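Local coordinates for protein MCG133388, isoform CRA_f (Mus musculus, PDB 4ZPO) that is predicted to act as a calcium-dependent cell-adhesion protein of neurons, represented here by its first three extracellular cadherin domains, at residues Ser32-Asn42 against Pro76-Glu86. Numbering follows the deposited sequence.
Sequences SRRLRLGSEEN and PVQVVTEHPLE
Glu82 N donates an almost straight hydrogen bond to Arg33 O (2.7 Å), and the bent side chain of Arg33 returns NE to Glu82 O at 3.1 Å, so main chain and side chain both hold the same residue. Farther out, Arg33 NH2 pairs with Glu86 in a salt bridge whose flat groups are only 19° apart, and it gives a weak bond to Pro84 O. The guanidinium thereby spans the 82-85 hairpin loop between strands 74-81 and 86-95, which contains a cis peptide before Pro84.

The carboxylate of Glu82 lies between two more arginines of 32-42: Arg36 NH2 forms a salt bridge to Glu82 OE2, and Arg34 NH1 makes a weaker one to Glu82 OE1 at 3.4 Å. Both guanidinium groups meet it edge-on, yet neither lies flat against it; the Arg36 plane stands nearly perpendicular to the carboxylate, at 89°, and that of Arg34 is steeply inclined. Arg36 starts with CG anti to its backbone N (chi1 -177°) and bends at chi3, which lays one guanidinium face over Val80, whose CG1 is 3.5 Å from Arg36 NH1. This network would probably favour the charged form of Glu82.

Along the strand, Val80 N donates to Arg36 O (2.9 Å), and Leu37 faces Val79 as a non-hydrogen-bonded antiparallel pair. On the Leu37 side of the sheet, Leu35 brings CD1 against Thr81 CG2 (3.7 Å) and Val79 CG1 (4.0 Å).

In the Greek-key beta-sandwich of this N-terminal cadherin domain, the short, weakly bonded strand 36-37 is an outer strand of a four-stranded sheet, beside 74-81. Strand 86-95 flanks 74-81 on its other side, Leu35 and Leu37 pack on Leu48 of strand 46-48, and a Schellman motif at Arg34 ends helix 29-32.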
loop_
_atom_site.group_PDB
_atom_site.type_symbol
_atom_site.label_atom_id
_atom_site.label_comp_id
_atom_site.label_asym_id
_atom_site.label_seq_id
_atom_site.Cartn_x
_atom_site.Cartn_y
_atom_site.Cartn_z
ATOM N N SER A 32 45.103 -8.233 46.889
ATOM C CA SER A 32 46.509 -8.606 46.756
ATOM C C SER A 32 46.911 -8.841 45.303
ATOM O O SER A 32 48.013 -8.482 44.889
ATOM C CB SER A 32 46.806 -9.857 47.586
ATOM O OG SER A 32 46.548 -9.630 48.961
ATOM N N ARG A 33 46.015 -9.447 44.531
ATOM C CA ARG A 33 46.295 -9.726 43.128
ATOM C C ARG A 33 45.695 -8.657 42.220
ATOM O O ARG A 33 45.763 -8.762 40.995
ATOM C CB ARG A 33 45.772 -11.110 42.740
ATOM C CG ARG A 33 46.392 -12.245 43.540
ATOM C CD ARG A 33 46.119 -13.593 42.897
ATOM N NE ARG A 33 46.713 -13.687 41.567
ATOM C CZ ARG A 33 46.648 -14.767 40.794
ATOM N NH1 ARG A 33 46.016 -15.852 41.220
ATOM N NH2 ARG A 33 47.215 -14.762 39.596
ATOM N N ARG A 34 45.111 -7.631 42.838
ATOM C CA ARG A 34 44.576 -6.474 42.121
ATOM C C ARG A 34 43.592 -6.855 41.018
ATOM O O ARG A 34 43.909 -6.750 39.833
ATOM C CB ARG A 34 45.720 -5.647 41.530
ATOM C CG ARG A 34 46.478 -4.819 42.553
ATOM C CD ARG A 34 47.741 -4.224 41.950
ATOM N NE ARG A 34 48.200 -3.051 42.686
ATOM C CZ ARG A 34 49.348 -2.425 42.452
ATOM N NH1 ARG A 34 50.164 -2.866 41.504
ATOM N NH2 ARG A 34 49.684 -1.361 43.170
ATOM N N LEU A 35 42.404 -7.301 41.414
ATOM C CA LEU A 35 41.354 -7.633 40.458
ATOM C C LEU A 35 40.981 -6.379 39.678
ATOM O O LEU A 35 40.859 -5.296 40.251
ATOM C CB LEU A 35 40.137 -8.223 41.171
ATOM C CG LEU A 35 39.154 -9.000 40.297
ATOM C CD1 LEU A 35 39.885 -10.047 39.472
ATOM C CD2 LEU A 35 38.082 -9.647 41.159
ATOM N N ARG A 36 40.805 -6.523 38.368
ATOM C CA ARG A 36 40.767 -5.362 37.491
ATOM C C ARG A 36 40.211 -5.683 36.107
ATOM O O ARG A 36 40.449 -6.766 35.571
ATOM C CB ARG A 36 42.183 -4.789 37.366
ATOM C CG ARG A 36 42.316 -3.529 36.537
ATOM C CD ARG A 36 43.690 -3.483 35.889
ATOM N NE ARG A 36 44.707 -4.076 36.754
ATOM C CZ ARG A 36 45.949 -4.353 36.372
ATOM N NH1 ARG A 36 46.339 -4.090 35.132
ATOM N NH2 ARG A 36 46.802 -4.895 37.229
ATOM N N LEU A 37 39.468 -4.741 35.534
ATOM C CA LEU A 37 39.076 -4.832 34.132
ATOM C C LEU A 37 40.225 -4.339 33.262
ATOM O O LEU A 37 40.998 -3.478 33.679
ATOM C CB LEU A 37 37.807 -4.021 33.858
ATOM C CG LEU A 37 36.484 -4.649 34.303
ATOM C CD1 LEU A 37 35.321 -3.710 34.021
ATOM C CD2 LEU A 37 36.273 -5.987 33.612
ATOM N N GLY A 38 40.333 -4.894 32.057
ATOM C CA GLY A 38 41.436 -4.595 31.158
ATOM C C GLY A 38 41.693 -3.118 30.921
ATOM O O GLY A 38 42.628 -2.544 31.480
ATOM N N SER A 39 40.864 -2.501 30.086
ATOM C CA SER A 39 41.027 -1.089 29.764
ATOM C C SER A 39 39.818 -0.272 30.206
ATOM O O SER A 39 38.847 -0.815 30.734
ATOM C CB SER A 39 41.263 -0.906 28.264
ATOM O OG SER A 39 40.182 -1.426 27.509
ATOM N N GLU A 40 39.888 1.037 29.984
ATOM C CA GLU A 40 38.805 1.942 30.348
ATOM C C GLU A 40 37.566 1.671 29.502
ATOM O O GLU A 40 36.444 1.970 29.910
ATOM C CB GLU A 40 39.248 3.398 30.184
ATOM C CG GLU A 40 38.732 4.333 31.265
ATOM C CD GLU A 40 39.411 4.105 32.601
ATOM O OE1 GLU A 40 40.603 4.459 32.733
ATOM O OE2 GLU A 40 38.756 3.570 33.518
ATOM N N GLU A 41 37.781 1.102 28.319
ATOM C CA GLU A 41 36.692 0.770 27.409
ATOM C C GLU A 41 35.873 -0.403 27.935
ATOM O O GLU A 41 34.657 -0.457 27.749
ATOM C CB GLU A 41 37.243 0.449 26.017
ATOM C CG GLU A 41 36.182 0.046 25.004
ATOM C CD GLU A 41 35.140 1.126 24.793
ATOM O OE1 GLU A 41 35.525 2.310 24.668
ATOM O OE2 GLU A 41 33.935 0.792 24.760
ATOM N N ASN A 42 36.548 -1.342 28.592
ATOM C CA ASN A 42 35.884 -2.510 29.161
ATOM C C ASN A 42 34.885 -2.130 30.247
ATOM O O ASN A 42 33.859 -2.787 30.417
ATOM C CB ASN A 42 36.917 -3.486 29.727
ATOM C CG ASN A 42 37.909 -3.953 28.684
ATOM O OD1 ASN A 42 38.848 -3.237 28.337
ATOM N ND2 ASN A 42 37.708 -5.164 28.179
ATOM N N PRO A 76 33.356 -9.024 24.414
ATOM C CA PRO A 76 34.611 -9.459 25.032
ATOM C C PRO A 76 35.169 -8.452 26.036
ATOM O O PRO A 76 35.361 -7.282 25.704
ATOM C CB PRO A 76 35.549 -9.605 23.833
ATOM C CG PRO A 76 35.068 -8.567 22.871
ATOM C CD PRO A 76 33.576 -8.421 23.086
ATOM N N VAL A 77 35.421 -8.908 27.258
ATOM C CA VAL A 77 36.067 -8.070 28.259
ATOM C C VAL A 77 37.343 -8.733 28.762
ATOM O O VAL A 77 37.518 -9.946 28.638
ATOM C CB VAL A 77 35.138 -7.767 29.450
ATOM C CG1 VAL A 77 33.985 -6.880 29.009
ATOM C CG2 VAL A 77 34.624 -9.053 30.066
ATOM N N GLN A 78 38.231 -7.925 29.329
ATOM C CA GLN A 78 39.555 -8.383 29.722
ATOM C C GLN A 78 39.744 -8.272 31.232
ATOM O O GLN A 78 39.669 -7.181 31.796
ATOM C CB GLN A 78 40.619 -7.570 28.981
ATOM C CG GLN A 78 42.032 -8.112 29.066
ATOM C CD GLN A 78 42.970 -7.394 28.111
ATOM O OE1 GLN A 78 44.188 -7.435 28.269
ATOM N NE2 GLN A 78 42.398 -6.732 27.109
ATOM N N VAL A 79 39.975 -9.406 31.886
ATOM C CA VAL A 79 40.170 -9.426 33.333
ATOM C C VAL A 79 41.636 -9.657 33.683
ATOM O O VAL A 79 42.226 -10.664 33.298
ATOM C CB VAL A 79 39.305 -10.510 34.005
ATOM C CG1 VAL A 79 39.641 -10.619 35.485
ATOM C CG2 VAL A 79 37.827 -10.201 33.810
ATOM N N VAL A 80 42.217 -8.714 34.420
ATOM C CA VAL A 80 43.638 -8.758 34.740
ATOM C C VAL A 80 43.897 -9.004 36.224
ATOM O O VAL A 80 43.348 -8.315 37.084
ATOM C CB VAL A 80 44.337 -7.448 34.328
ATOM C CG1 VAL A 80 45.827 -7.518 34.633
ATOM C CG2 VAL A 80 44.104 -7.165 32.854
ATOM N N THR A 81 44.733 -9.997 36.514
ATOM C CA THR A 81 45.191 -10.252 37.874
ATOM C C THR A 81 46.716 -10.288 37.898
ATOM O O THR A 81 47.345 -10.763 36.952
ATOM C CB THR A 81 44.634 -11.576 38.433
ATOM O OG1 THR A 81 45.050 -12.664 37.600
ATOM C CG2 THR A 81 43.116 -11.538 38.489
ATOM N N GLU A 82 47.307 -9.783 38.975
ATOM C CA GLU A 82 48.760 -9.702 39.076
ATOM C C GLU A 82 49.340 -10.758 40.011
ATOM O O GLU A 82 48.635 -11.311 40.857
ATOM C CB GLU A 82 49.187 -8.312 39.551
ATOM C CG GLU A 82 48.834 -7.187 38.598
ATOM C CD GLU A 82 49.367 -5.846 39.065
ATOM O OE1 GLU A 82 50.403 -5.828 39.763
ATOM O OE2 GLU A 82 48.747 -4.812 38.743
ATOM N N HIS A 83 50.635 -11.018 39.839
ATOM C CA HIS A 83 51.391 -11.943 40.685
ATOM C C HIS A 83 50.756 -13.331 40.793
ATOM O O HIS A 83 50.138 -13.656 41.809
ATOM C CB HIS A 83 51.564 -11.349 42.083
ATOM C CG HIS A 83 52.039 -9.930 42.082
ATOM N ND1 HIS A 83 51.200 -8.862 42.329
ATOM C CD2 HIS A 83 53.265 -9.398 41.862
ATOM C CE1 HIS A 83 51.888 -7.739 42.262
ATOM N NE2 HIS A 83 53.145 -8.035 41.979
ATOM N N PRO A 84 50.905 -14.155 39.742
ATOM C CA PRO A 84 51.581 -13.804 38.490
ATOM C C PRO A 84 50.640 -13.086 37.528
ATOM O O PRO A 84 49.432 -13.321 37.561
ATOM C CB PRO A 84 52.016 -15.166 37.923
ATOM C CG PRO A 84 51.482 -16.218 38.887
ATOM C CD PRO A 84 50.448 -15.552 39.730
ATOM N N LEU A 85 51.194 -12.213 36.692
ATOM C CA LEU A 85 50.395 -11.448 35.742
ATOM C C LEU A 85 49.737 -12.372 34.721
ATOM O O LEU A 85 50.359 -12.772 33.738
ATOM C CB LEU A 85 51.263 -10.399 35.039
ATOM C CG LEU A 85 50.571 -9.315 34.209
ATOM C CD1 LEU A 85 51.296 -7.988 34.368
ATOM C CD2 LEU A 85 50.506 -9.704 32.739
ATOM N N GLU A 86 48.479 -12.717 34.970
ATOM C CA GLU A 86 47.729 -13.582 34.066
ATOM C C GLU A 86 46.430 -12.917 33.624
ATOM O O GLU A 86 45.648 -12.442 34.450
ATOM C CB GLU A 86 47.441 -14.932 34.727
ATOM C CG GLU A 86 46.876 -14.837 36.134
ATOM C CD GLU A 86 46.458 -16.185 36.686
ATOM O OE1 GLU A 86 46.301 -16.301 37.920
ATOM O OE2 GLU A 86 46.281 -17.128 35.887
#